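Side-chain contacts in putative cell adhesion protein (Bacteroides thetaiotaomicron, PDB 4DGU), which is probably a fimbrillin-like pilus subunit involved in cell adhesion and binds zinc ions: residues Ala21-Asp24 and Pro25-Thr29; Asp63-Ala66 and Trp67-Gly71; Arg140-Glu143 and Gly144-Val148; Lys193-Ala196 and Gly197-Ile200. All blocks are in the same frame, centred on the assembly; numbering follows the deposited sequence.

Interaction 1. Residues Ala21-Asp24 and Pro25-Thr29; sequences ALSD and PLTRT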
loop_
_atom_site.group_PDB
_atom_site.type_symbol
_atom_site.label_atom_id
_atom_site.label_comp_id
_atom_site.label_asym_id
_atom_site.label_seq_id
_atom_site.Cartn_x
_atom_site.Cartn_y
_atom_site.Cartn_z
ATOM N N ALA A 21 11.936 -19.569 11.453
ATOM C CA ALA A 21 10.499 -19.472 11.695
ATOM C C ALA A 21 9.797 -19.102 10.393
ATOM O O ALA A 21 10.378 -18.400 9.552
ATOM C CB ALA A 21 10.198 -18.440 12.763
ATOM N N LEU A 22 8.568 -19.606 10.227
ATOM C CA LEU A 22 7.750 -19.343 9.056
ATOM C C LEU A 22 6.882 -18.125 9.182
ATOM O O LEU A 22 6.341 -17.804 10.235
ATOM C CB LEU A 22 6.780 -20.505 8.758
ATOM C CG LEU A 22 7.320 -21.882 8.553
ATOM C CD1 LEU A 22 6.205 -22.881 8.628
ATOM C CD2 LEU A 22 8.095 -21.962 7.280
ATOM N N SER A 23 6.552 -17.600 8.014
ATOM C CA SER A 23 5.547 -16.579 7.814
ATOM C C SER A 23 4.656 -17.155 6.721
ATOM O O SER A 23 4.792 -18.340 6.368
ATOM C CB SER A 23 6.194 -15.243 7.456
ATOM O OG SER A 23 5.225 -14.211 7.345
ATOM N N ASP A 24 3.743 -16.342 6.196
ATOM C CA ASP A 24 2.871 -16.706 5.089
ATOM C C ASP A 24 3.726 -17.149 3.863
ATOM O O ASP A 24 4.789 -16.565 3.645
ATOM C CB ASP A 24 1.964 -15.505 4.734
ATOM C CG ASP A 24 1.040 -15.756 3.564
ATOM O OD1 ASP A 24 -0.052 -16.298 3.783
ATOM O OD2 ASP A 24 1.474 -15.565 2.415
ATOM N N PRO A 25 3.256 -18.114 3.027
ATOM C CA PRO A 25 4.044 -18.540 1.852
ATOM C C PRO A 25 4.413 -17.424 0.872
ATOM O O PRO A 25 5.391 -17.565 0.145
ATOM C CB PRO A 25 3.112 -19.532 1.149
ATOM C CG PRO A 25 2.213 -20.024 2.178
ATOM C CD PRO A 25 2.028 -18.928 3.163
ATOM N N LEU A 26 3.637 -16.333 0.822
ATOM C CA LEU A 26 3.932 -15.253 -0.114
ATOM C C LEU A 26 4.760 -14.147 0.519
ATOM O O LEU A 26 5.150 -13.226 -0.190
ATOM C CB LEU A 26 2.636 -14.673 -0.736
ATOM C CG LEU A 26 2.214 -15.344 -2.068
ATOM C CD1 LEU A 26 1.650 -16.706 -1.841
ATOM C CD2 LEU A 26 1.156 -14.516 -2.811
ATOM N N THR A 27 5.075 -14.229 1.819
ATOM C CA THR A 27 5.805 -13.095 2.395
ATOM C C THR A 27 7.325 -13.320 2.598
ATOM O O THR A 27 7.789 -14.344 3.084
ATOM C CB THR A 27 5.149 -12.573 3.696
ATOM O OG1 THR A 27 5.693 -13.230 4.816
ATOM C CG2 THR A 27 3.657 -12.705 3.697
ATOM N N ARG A 28 8.069 -12.311 2.201
ATOM C CA ARG A 28 9.497 -12.209 2.392
ATOM C C ARG A 28 9.772 -11.904 3.880
ATOM O O ARG A 28 9.125 -11.038 4.460
ATOM C CB ARG A 28 10.042 -11.085 1.488
ATOM C CG ARG A 28 11.486 -10.636 1.749
ATOM C CD ARG A 28 12.497 -11.647 1.270
ATOM N NE ARG A 28 12.679 -11.565 -0.175
ATOM C CZ ARG A 28 12.689 -12.610 -0.992
ATOM N NH1 ARG A 28 12.491 -13.832 -0.518
ATOM N NH2 ARG A 28 12.866 -12.439 -2.295
ATOM N N THR A 29 10.668 -12.671 4.492
ATOM C CA THR A 29 11.188 -12.477 5.842
ATOM C C THR A 29 12.664 -12.279 5.666
ATOM O O THR A 29 13.209 -12.708 4.631
ATOM C CB THR A 29 10.880 -13.659 6.805
ATOM O OG1 THR A 29 11.522 -14.844 6.342
ATOM C CG2 THR A 29 9.419 -13.893 6.995
HETATM O O HOH W 1 11.035 -17.326 7.310
#
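The carboxylate of Asp-24 is the flat group here. The backbone N of Leu-26 comes to it from above one face, 35° out of the plane, and bonds to Asp-24 OD2 at 2.8 Å. The neighbouring ring of Pro-25 crosses the Asp-24 side chain at about a right angle, with its CD 3.3 Å from Asp-24 CG. OD1 turns to another partner and forms a salt bridge with Arg-229 of the second subunit. CG of Asp-24 stands trans to the backbone N (chi1 178°), which brings the carboxylate forward over the following peptides. The bond from OD2 to the second residue along makes an Asx turn. It sits on a type I beta turn from Asp-24 to Thr-27, closed by Thr-27 N to Asp-24 O at 3.0 Å. Both turns lie in the loop between strand 13-20 and helix 30-33. Next to the turns the hydroxyl of Thr-27 donates from OG1 to Ser-23 OG at 2.8 Å. Ser-23 OG is also bonded to the carbonyl of Leu-245 of the third subunit. The methyl CG2 of Thr-27 lies against Asp-24 CB at 3.4 Å, and CG2 of Thr-29 touches Ser-23 CB at 3.5 Å. Further down the loop, water 1 joins Ala-21 O to Thr-29 OG1, giving to the carbonyl at 2.6 Å.

Interaction 2. Residues Asp63-Ala66 and Trp67-Gly71; sequences DSRA and WNEIG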
loop_
_atom_site.group_PDB
_atom_site.type_symbol
_atom_site.label_atom_id
_atom_site.label_comp_id
_atom_site.label_asym_id
_atom_site.label_seq_id
_atom_site.Cartn_x
_atom_site.Cartn_y
_atom_site.Cartn_z
ATOM N N ASP A 63 27.299 -29.718 21.299
ATOM C CA ASP A 63 26.604 -30.164 22.500
ATOM C C ASP A 63 25.414 -31.066 22.190
ATOM O O ASP A 63 24.947 -31.186 21.050
ATOM C CB ASP A 63 26.144 -28.967 23.376
ATOM C CG ASP A 63 27.201 -28.376 24.295
ATOM O OD1 ASP A 63 28.350 -28.868 24.279
ATOM O OD2 ASP A 63 26.882 -27.408 25.029
ATOM N N SER A 64 24.973 -31.740 23.244
ATOM C CA SER A 64 23.796 -32.585 23.347
ATOM C C SER A 64 23.214 -32.298 24.722
ATOM O O SER A 64 23.969 -32.015 25.662
ATOM C CB SER A 64 24.139 -34.059 23.152
ATOM O OG SER A 64 25.107 -34.493 24.093
ATOM N N ARG A 65 21.894 -32.216 24.817
ATOM C CA ARG A 65 21.287 -31.946 26.107
ATOM C C ARG A 65 20.552 -33.195 26.594
ATOM O O ARG A 65 19.935 -33.885 25.789
ATOM C CB ARG A 65 20.356 -30.722 26.036
ATOM C CG ARG A 65 19.865 -30.286 27.418
ATOM C CD ARG A 65 19.391 -28.864 27.457
ATOM N NE ARG A 65 20.509 -27.930 27.386
ATOM C CZ ARG A 65 20.394 -26.629 27.618
ATOM N NH1 ARG A 65 19.219 -26.107 27.943
ATOM N NH2 ARG A 65 21.451 -25.834 27.496
ATOM N N ALA A 66 20.639 -33.481 27.907
ATOM C CA ALA A 66 19.957 -34.576 28.594
ATOM C C ALA A 66 18.437 -34.332 28.578
ATOM O O ALA A 66 17.999 -33.193 28.752
ATOM C CB ALA A 66 20.467 -34.658 30.020
ATOM N N TRP A 67 17.635 -35.385 28.388
ATOM C CA TRP A 67 16.185 -35.212 28.347
ATOM C C TRP A 67 15.554 -35.019 29.768
ATOM O O TRP A 67 14.324 -34.974 29.874
ATOM C CB TRP A 67 15.495 -36.351 27.557
ATOM C CG TRP A 67 15.272 -36.041 26.096
ATOM C CD1 TRP A 67 15.825 -36.685 25.024
ATOM C CD2 TRP A 67 14.432 -35.005 25.550
ATOM N NE1 TRP A 67 15.370 -36.129 23.846
ATOM C CE2 TRP A 67 14.506 -35.103 24.141
ATOM C CE3 TRP A 67 13.613 -34.014 26.117
ATOM C CZ2 TRP A 67 13.814 -34.229 23.296
ATOM C CZ3 TRP A 67 12.936 -33.147 25.282
ATOM C CH2 TRP A 67 13.052 -33.245 23.889
ATOM N N ASN A 68 16.376 -34.811 30.814
ATOM C CA ASN A 68 15.889 -34.533 32.166
ATOM C C ASN A 68 15.661 -33.043 32.330
ATOM O O ASN A 68 14.706 -32.651 32.998
ATOM C CB ASN A 68 16.805 -35.063 33.280
ATOM C CG ASN A 68 18.239 -35.212 32.918
ATOM O OD1 ASN A 68 18.648 -36.235 32.371
ATOM N ND2 ASN A 68 19.030 -34.202 33.235
ATOM N N GLU A 69 16.531 -32.224 31.706
ATOM C CA GLU A 69 16.454 -30.761 31.697
ATOM C C GLU A 69 15.253 -30.327 30.861
ATOM O O GLU A 69 15.427 -29.896 29.713
ATOM C CB GLU A 69 17.754 -30.148 31.122
ATOM C CG GLU A 69 19.045 -30.515 31.851
ATOM C CD GLU A 69 20.308 -30.160 31.084
ATOM O OE1 GLU A 69 20.480 -28.970 30.722
ATOM O OE2 GLU A 69 21.127 -31.076 30.841
ATOM N N ILE A 70 14.024 -30.506 31.404
ATOM C CA ILE A 70 12.762 -30.170 30.712
ATOM C C ILE A 70 11.742 -29.543 31.679
ATOM O O ILE A 70 10.590 -29.334 31.298
ATOM C CB ILE A 70 12.125 -31.397 29.976
ATOM C CG1 ILE A 70 11.802 -32.572 30.944
ATOM C CG2 ILE A 70 12.959 -31.824 28.772
ATOM C CD1 ILE A 70 10.876 -33.549 30.421
ATOM N N GLY A 71 12.152 -29.286 32.907
ATOM C CA GLY A 71 11.260 -28.744 33.922
ATOM C C GLY A 71 10.217 -29.750 34.391
ATOM O O GLY A 71 10.548 -30.896 34.722
HETATM O O HOH W 2 16.826 -27.265 28.931
#
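Arg-65 and Glu-69 meet where the short strand 65-66 runs out into the loop that leads to strand 77-83. The chain bends there, and Glu-69 is the centre of an inverse gamma turn. Strand 65-66 pairs with strand 13-20, and Arg-65 shares backbone bonds with Phe-14. The two long side chains cross at about a right angle. Glu-69 OE1 lies over one face of the guanidinium, 3.5 Å from Arg-65 NE and 3.4 Å from Arg-65 CD. The carboxylate and guanidinium planes are 25° apart. The bend at chi3 of Arg-65 (-73°) turns the head group so that a face meets the acid. Ala-66 fills in beside the pair. Its CB is 3.7 Å from Glu-69 OE2 and 3.4 Å from Asn-68 OD1. A weak backbone bond, Glu-69 N to Ala-66 O at 3.4 Å, spans the bend. Water 2 lies at the edge of the guanidinium, in its plane. It accepts from Arg-65 NH1 at 2.8 Å and donates to Glu-69 O at 3.1 Å. NH1 also reaches Met-48 O. Trp-67 turns the other way, and its NE1 bonds to Ser-118 O. The salt bridge rests on charge alone, since no N-H points at OE1. NH1 has two N-H groups and gives to both the water and Met-48 O, so these bonds probably place the head group more than the acid does.

Interaction 3. Residues Arg140-Glu143 and Gly144-Val148; sequences RPYE and GEAKV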
loop_
_atom_site.group_PDB
_atom_site.type_symbol
_atom_site.label_atom_id
_atom_site.label_comp_id
_atom_site.label_asym_id
_atom_site.label_seq_id
_atom_site.Cartn_x
_atom_site.Cartn_y
_atom_site.Cartn_z
ATOM N N ARG A 140 21.107 -4.623 -6.881
ATOM C CA ARG A 140 22.315 -5.404 -6.657
ATOM C C ARG A 140 23.058 -4.812 -5.448
ATOM O O ARG A 140 22.934 -3.611 -5.197
ATOM C CB ARG A 140 23.194 -5.459 -7.924
ATOM C CG ARG A 140 22.690 -6.478 -8.944
ATOM C CD ARG A 140 22.991 -6.041 -10.358
ATOM N N PRO A 141 23.771 -5.627 -4.646
ATOM C CA PRO A 141 24.480 -5.075 -3.486
ATOM C C PRO A 141 25.507 -4.003 -3.876
ATOM O O PRO A 141 26.387 -4.239 -4.715
ATOM C CB PRO A 141 25.164 -6.302 -2.865
ATOM C CG PRO A 141 24.395 -7.465 -3.374
ATOM C CD PRO A 141 24.002 -7.079 -4.762
ATOM N N TYR A 142 25.355 -2.806 -3.280
ATOM C CA TYR A 142 26.252 -1.684 -3.484
ATOM C C TYR A 142 27.658 -2.072 -3.033
ATOM O O TYR A 142 27.815 -2.680 -1.968
ATOM C CB TYR A 142 25.754 -0.443 -2.747
ATOM C CG TYR A 142 26.696 0.731 -2.872
ATOM C CD1 TYR A 142 26.880 1.376 -4.094
ATOM C CD2 TYR A 142 27.418 1.190 -1.773
ATOM C CE1 TYR A 142 27.744 2.462 -4.215
ATOM C CE2 TYR A 142 28.299 2.267 -1.887
ATOM C CZ TYR A 142 28.439 2.914 -3.105
ATOM O OH TYR A 142 29.308 3.966 -3.236
ATOM N N GLU A 143 28.665 -1.756 -3.869
ATOM C CA GLU A 143 30.064 -2.111 -3.621
ATOM C C GLU A 143 31.038 -0.889 -3.639
ATOM O O GLU A 143 32.248 -1.091 -3.471
ATOM C CB GLU A 143 30.537 -3.164 -4.649
ATOM C CG GLU A 143 29.858 -4.528 -4.553
ATOM C CD GLU A 143 30.171 -5.533 -5.656
ATOM O OE1 GLU A 143 30.290 -5.128 -6.838
ATOM O OE2 GLU A 143 30.254 -6.742 -5.338
ATOM N N GLY A 144 30.515 0.332 -3.793
ATOM C CA GLY A 144 31.309 1.559 -3.836
ATOM C C GLY A 144 31.969 2.002 -2.536
ATOM O O GLY A 144 32.015 1.249 -1.553
ATOM N N GLU A 145 32.505 3.244 -2.524
ATOM C CA GLU A 145 33.220 3.779 -1.355
ATOM C C GLU A 145 32.422 4.875 -0.602
ATOM O O GLU A 145 32.931 5.480 0.350
ATOM C CB GLU A 145 34.614 4.295 -1.759
ATOM C CG GLU A 145 35.575 3.196 -2.212
ATOM C CD GLU A 145 35.954 2.141 -1.184
ATOM O OE1 GLU A 145 36.895 2.388 -0.394
ATOM O OE2 GLU A 145 35.343 1.047 -1.202
ATOM N N ALA A 146 31.160 5.078 -0.989
ATOM C CA ALA A 146 30.274 6.023 -0.327
ATOM C C ALA A 146 29.909 5.551 1.080
ATOM O O ALA A 146 29.746 4.348 1.312
ATOM C CB ALA A 146 29.017 6.208 -1.147
ATOM N N LYS A 147 29.811 6.497 2.019
ATOM C CA LYS A 147 29.423 6.232 3.402
ATOM C C LYS A 147 27.896 6.404 3.505
ATOM O O LYS A 147 27.373 7.431 3.086
ATOM C CB LYS A 147 30.188 7.163 4.379
ATOM C CG LYS A 147 29.894 6.921 5.870
ATOM C CD LYS A 147 30.949 7.530 6.796
ATOM C CE LYS A 147 30.702 8.982 7.148
ATOM N NZ LYS A 147 31.728 9.498 8.095
ATOM N N VAL A 148 27.193 5.375 4.010
ATOM C CA VAL A 148 25.741 5.377 4.178
ATOM C C VAL A 148 25.459 5.296 5.673
ATOM O O VAL A 148 25.922 4.369 6.346
ATOM C CB VAL A 148 25.007 4.234 3.390
ATOM C CG1 VAL A 148 23.486 4.382 3.489
ATOM C CG2 VAL A 148 25.442 4.189 1.921
#
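Tyr-142 and Gly-144 carry this contact, with Glu-143 as the link between them. The first torsion of Tyr-142 (chi1 177°) sets its side chain beside the carbonyl carbon, which lays the ring against the chain that follows. The main chain of Gly-144 passes over one face. Its N sits 3.3 Å above the ring plane, over the centre. Its CA comes nearer the phenol end, 3.3 Å from Tyr-142 CZ and 3.2 Å from Tyr-142 OH. Glycine permits so close a pass, since a CB there would run into Tyr-142 OH. Glu-143 points its own side chain away, and only CB meets the next residue, 3.6 Å from Gly-144 N. Beyond the glycine the chain turns past the hydroxyl. Ala-146 N donates to Tyr-142 OH at 3.1 Å with an N-H...O angle of 155°. The bond fixes the far end of the ring. Ala-146 CB lies against the same oxygen, 3.1 Å from Tyr-142 OH. Lys-180 approaches the bend and bonds to the carbonyl of Gly-144. The ring also packs on Ile-134 and Leu-230, while Ala-146 touches Ile-203. The segment thus lies where strand 120-135 of the mixed sheet passes on to strand 147-159 of the antiparallel sheet. In this connection of the fimbrillin-like fold, a phenol hydroxyl takes the backbone N-H of the fourth residue on, and a glycine passes over the ring between them.

Interaction 4. Residues Lys193-Ala196 and Gly197-Ile200; sequences KINA and GEEI. With ZN (zinc ion), chain F.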
loop_
_atom_site.group_PDB
_atom_site.type_symbol
_atom_site.label_atom_id
_atom_site.label_comp_id
_atom_site.label_asym_id
_atom_site.label_seq_id
_atom_site.Cartn_x
_atom_site.Cartn_y
_atom_site.Cartn_z
ATOM N N LYS A 193 8.928 2.552 14.118
ATOM C CA LYS A 193 8.210 3.150 13.025
ATOM C C LYS A 193 9.057 4.238 12.367
ATOM O O LYS A 193 9.582 5.129 13.039
ATOM C CB LYS A 193 6.854 3.713 13.508
ATOM C CG LYS A 193 6.091 4.522 12.455
ATOM C CD LYS A 193 4.776 3.880 12.091
ATOM C CE LYS A 193 4.067 4.633 10.992
ATOM N NZ LYS A 193 3.385 5.880 11.475
ATOM N N ILE A 194 9.150 4.170 11.033
ATOM C CA ILE A 194 9.782 5.208 10.205
ATOM C C ILE A 194 8.631 5.866 9.453
ATOM O O ILE A 194 7.860 5.164 8.808
ATOM C CB ILE A 194 10.866 4.646 9.248
ATOM C CG1 ILE A 194 12.041 3.984 10.008
ATOM C CG2 ILE A 194 11.357 5.756 8.301
ATOM C CD1 ILE A 194 12.908 3.113 9.127
ATOM N N ASN A 195 8.487 7.181 9.569
ATOM C CA ASN A 195 7.418 7.918 8.873
ATOM C C ASN A 195 7.792 8.252 7.427
ATOM O O ASN A 195 8.974 8.433 7.114
ATOM C CB ASN A 195 7.083 9.214 9.615
ATOM C CG ASN A 195 6.694 9.001 11.053
ATOM O OD1 ASN A 195 5.876 8.139 11.396
ATOM N ND2 ASN A 195 7.280 9.789 11.927
ATOM N N ALA A 196 6.772 8.343 6.554
ATOM C CA ALA A 196 6.899 8.744 5.145
ATOM C C ALA A 196 7.517 10.124 5.077
ATOM O O ALA A 196 7.143 11.019 5.856
ATOM C CB ALA A 196 5.544 8.733 4.472
ATOM N N GLY A 197 8.550 10.249 4.246
ATOM C CA GLY A 197 9.288 11.497 4.086
ATOM C C GLY A 197 10.245 11.834 5.222
ATOM O O GLY A 197 10.784 12.947 5.260
ATOM N N GLU A 198 10.458 10.904 6.166
ATOM C CA GLU A 198 11.369 11.130 7.299
ATOM C C GLU A 198 12.787 11.032 6.742
ATOM O O GLU A 198 13.135 10.030 6.109
ATOM C CB GLU A 198 11.099 10.127 8.452
ATOM C CG GLU A 198 11.570 10.554 9.843
ATOM C CD GLU A 198 11.210 9.649 11.027
ATOM O OE1 GLU A 198 10.429 8.681 10.861
ATOM O OE2 GLU A 198 11.706 9.931 12.143
ATOM N N GLU A 199 13.566 12.113 6.902
ATOM C CA GLU A 199 14.927 12.237 6.374
ATOM C C GLU A 199 15.911 11.565 7.303
ATOM O O GLU A 199 16.758 12.226 7.899
ATOM C CB GLU A 199 15.285 13.711 6.163
ATOM C CG GLU A 199 14.213 14.476 5.410
ATOM C CD GLU A 199 14.486 15.952 5.228
ATOM O OE1 GLU A 199 15.633 16.381 5.472
ATOM O OE2 GLU A 199 13.542 16.691 4.874
ATOM N N ILE A 200 15.825 10.236 7.393
ATOM C CA ILE A 200 16.633 9.434 8.293
ATOM C C ILE A 200 18.019 9.102 7.725
ATOM O O ILE A 200 18.949 8.918 8.502
ATOM C CB ILE A 200 15.889 8.149 8.768
ATOM C CG1 ILE A 200 15.479 7.239 7.618
ATOM C CG2 ILE A 200 14.683 8.499 9.630
ATOM C CD1 ILE A 200 15.522 5.742 7.979
HETATM ZN ZN ZN F . 14.058 18.266 3.453
HETATM O O HOH W 3 15.648 17.960 1.839
#
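Glu-198 folds back against Asn-195 across a type II beta turn that runs from Asn-195 to Glu-198 and follows strand 193-194. Gly-197 takes the third position with a positive phi. The turn is closed by Glu-198 N to Asn-195 O at 3.0 Å. A second bond runs the other way. Asn-195 N donates to Glu-198 OE1 at 2.8 Å, and meets that oxygen nearly along its C-O axis with an N-H...O angle of 168°. The Glu-198 side chain stays extended beyond CG, which lets the carboxylate span the turn. The carboxylate is almost parallel to the side-chain amide of Asn-195, the planes being 18° apart, with Asn-195 ND2 3.5 Å from Glu-198 OE1. Ile-194 and Ile-200 cross at about a right angle and meet at their CD1 atoms, 3.9 Å apart. Both also pack on Leu-152 of strand 147-159. Glu-199 points away from the turn, and its OE1 forms a salt bridge with Lys-211. Glu-199 OE2 binds a zinc ion at 2.2 Å. Glu-137 of the third subunit also binds this zinc, and water 3 is a ligand at 2.3 Å.

All four interactions are local and follow one another along the chain, so none nests in or crosses another. Interaction 1 closes the loop between strand 13-20 and helix 30-33. Interaction 2 closes the bend after strand 65-66, at the far side of the chain's centre from interactions 3 and 4. Interaction 3 shapes the passage from the mixed sheet to the antiparallel sheet. Interaction 4 turns the chain from strand 193-194 toward strand 201-204. Interactions 3 and 4 are the nearest pair, about 8 Å apart at their closest atoms. Interactions 1 and 4 both touch the third subunit, and no other chain touches 2 or 3. Interaction 1 also meets the second and fourth subunits.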